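Local coordinates for secretin XcpQ (Pseudomonas aeruginosa, PDB 4E9J), which forms the outer-membrane channel of the type II secretion system, which exports proteins such as elastase LasB, and is represented here by its periplasmic N0, N1 and N2 domains, at residues 191-194 and 195-199. Numbering follows the deposited sequence.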
ATOM      1  N   ALA A 191      -9.322 -10.567 -21.896  1.00 30.65           N
ATOM      2  CA  ALA A 191     -10.582 -10.514 -21.150  1.00 31.18           C
ATOM      3  C   ALA A 191     -11.117  -9.088 -21.101  1.00 32.36           C
ATOM      4  O   ALA A 191     -12.297  -8.877 -21.351  1.00 31.32           O
ATOM      5  CB  ALA A 191     -10.371 -11.037 -19.734  1.00 32.23           C
ATOM      6  N   ALA A 192     -10.241  -8.104 -20.815  1.00 28.85           N
ATOM      7  CA  ALA A 192     -10.676  -6.699 -20.745  1.00 28.83           C
ATOM      8  C   ALA A 192     -11.250  -6.215 -22.080  1.00 32.48           C
ATOM      9  O   ALA A 192     -12.331  -5.650 -22.097  1.00 31.56           O
ATOM     10  CB  ALA A 192      -9.516  -5.806 -20.305  1.00 29.54           C
ATOM     11  N   GLU A 193     -10.572  -6.529 -23.194  1.00 29.49           N
ATOM     12  CA  GLU A 193     -11.022  -6.157 -24.544  1.00 29.78           C
ATOM     13  C   GLU A 193     -12.374  -6.785 -24.897  1.00 34.72           C
ATOM     14  O   GLU A 193     -13.238  -6.103 -25.411  1.00 34.81           O
ATOM     15  CB  GLU A 193      -9.938  -6.540 -25.584  1.00 31.41           C
ATOM     16  CG  GLU A 193     -10.066  -5.830 -26.924  1.00 43.60           C
ATOM     17  CD  GLU A 193      -8.975  -6.229 -27.899  1.00 77.08           C
ATOM     18  OE1 GLU A 193      -9.002  -7.389 -28.374  1.00 81.13           O
ATOM     19  OE2 GLU A 193      -8.073  -5.401 -28.158  1.00 73.15           O
ATOM     20  N   VAL A 194     -12.572  -8.069 -24.594  1.00 34.45           N
ATOM     21  CA  VAL A 194     -13.864  -8.737 -24.857  1.00 34.41           C
ATOM     22  C   VAL A 194     -14.995  -8.085 -24.051  1.00 34.44           C
ATOM     23  O   VAL A 194     -16.089  -7.868 -24.571  1.00 33.97           O
ATOM     24  CB  VAL A 194     -13.751 -10.251 -24.542  1.00 39.16           C
ATOM     25  CG1 VAL A 194     -15.127 -10.902 -24.414  1.00 39.62           C
ATOM     26  CG2 VAL A 194     -12.953 -10.956 -25.615  1.00 38.90           C
ATOM     27  N   LEU A 195     -14.744  -7.818 -22.771  1.00 29.96           N
ATOM     28  CA  LEU A 195     -15.745  -7.208 -21.908  1.00 29.43           C
ATOM     29  C   LEU A 195     -16.086  -5.798 -22.334  1.00 33.32           C
ATOM     30  O   LEU A 195     -17.268  -5.477 -22.409  1.00 34.67           O
ATOM     31  CB  LEU A 195     -15.288  -7.246 -20.443  1.00 29.22           C
ATOM     32  CG  LEU A 195     -15.231  -8.652 -19.865  1.00 31.88           C
ATOM     33  CD1 LEU A 195     -14.493  -8.658 -18.539  1.00 31.94           C
ATOM     34  CD2 LEU A 195     -16.617  -9.278 -19.773  1.00 30.97           C
ATOM     35  N   ASN A 196     -15.077  -4.992 -22.700  1.00 28.53           N
ATOM     36  CA  ASN A 196     -15.298  -3.636 -23.194  1.00 29.90           C
ATOM     37  C   ASN A 196     -16.035  -3.639 -24.523  1.00 37.13           C
ATOM     38  O   ASN A 196     -16.955  -2.853 -24.698  1.00 36.56           O
ATOM     39  CB  ASN A 196     -13.970  -2.902 -23.362  1.00 27.58           C
ATOM     40  CG  ASN A 196     -13.376  -2.506 -22.046  1.00 46.46           C
ATOM     41  OD1 ASN A 196     -14.094  -2.223 -21.084  1.00 43.92           O
ATOM     42  ND2 ASN A 196     -12.054  -2.372 -22.001  1.00 38.44           N
ATOM     43  N   ASN A 197     -15.626  -4.521 -25.457  1.00 36.69           N
ATOM     44  CA  ASN A 197     -16.298  -4.651 -26.760  1.00 37.41           C
ATOM     45  C   ASN A 197     -17.758  -5.028 -26.564  1.00 42.40           C
ATOM     46  O   ASN A 197     -18.619  -4.330 -27.084  1.00 43.73           O
ATOM     47  CB  ASN A 197     -15.583  -5.679 -27.664  1.00 35.35           C
ATOM     48  CG  ASN A 197     -14.342  -5.150 -28.315  1.00 59.40           C
ATOM     49  OD1 ASN A 197     -13.999  -3.968 -28.205  1.00 50.72           O
ATOM     50  ND2 ASN A 197     -13.649  -6.015 -29.032  1.00 60.07           N
ATOM     51  N   ALA A 198     -18.047  -6.066 -25.766  1.00 40.18           N
ATOM     52  CA  ALA A 198     -19.439  -6.467 -25.490  1.00 41.91           C
ATOM     53  C   ALA A 198     -20.287  -5.332 -24.883  1.00 47.14           C
ATOM     54  O   ALA A 198     -21.453  -5.185 -25.263  1.00 46.71           O
ATOM     55  CB  ALA A 198     -19.474  -7.685 -24.589  1.00 42.83           C
ATOM     56  N   MET A 199     -19.713  -4.530 -23.962  1.00 42.69           N
ATOM     57  CA  MET A 199     -20.444  -3.402 -23.379  1.00 43.72           C
ATOM     58  C   MET A 199     -20.675  -2.297 -24.412  1.00 48.51           C
ATOM     59  O   MET A 199     -21.785  -1.774 -24.474  1.00 49.03           O
ATOM     60  CB  MET A 199     -19.750  -2.836 -22.138  1.00 46.19           C
ATOM     61  CG  MET A 199     -19.912  -3.725 -20.929  1.00 49.69           C
ATOM     62  SD  MET A 199     -19.325  -2.951 -19.427  1.00 53.60           S
ATOM     63  CE  MET A 199     -17.553  -2.835 -19.792  1.00 49.87           C
TER
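Asn196 N donates to Ala192 O at 2.9 Å, one of the successive i to i+4 bonds that make residues 191-199 about two and a half turns of regular α-helix. Leu195 N reaches Ala191 O, Asn197 N reaches Glu193 O, Ala198 N bonds to Val194 O, and Met199 N closes the set on Leu195 O. All this belongs to helix 188-201 of the N2 domain, a small α/β unit whose antiparallel three-stranded sheet is accompanied by this helix and helix 227-240.

Around the backbone bonds, the CG atoms of Leu195, Asn196 and Asn197 each lie close to the carbonyl oxygen four residues earlier. In Asn197, CG stands anti to the carbonyl carbon (chi1 -78°), which sets it 3.2 Å from Glu193 O. Glu193 swings the other way, with CG anti to the backbone N (chi1 -161°) and the chain extended beyond it. The two side chains therefore run alongside each other, pointing the same way, their carboxylate and amide planes only 6° apart; the approach is loose, Glu193 CG to Asn197 ND2 at 4.2 Å. Asn196 ND2 lies 3.3 Å from Ala192 O, but at an angle too poor for a hydrogen bond.

The buried side is aliphatic. Leu195 packs against Leu233, Leu236 and Leu240 of helix 227-240 and against Val212 of strand 211-215, while Ala191, one turn earlier, touches Leu183. Within the helix, Leu195 CG rests 3.3 Å from Ala191 O, the same oxygen that accepts the bond from Leu195 N.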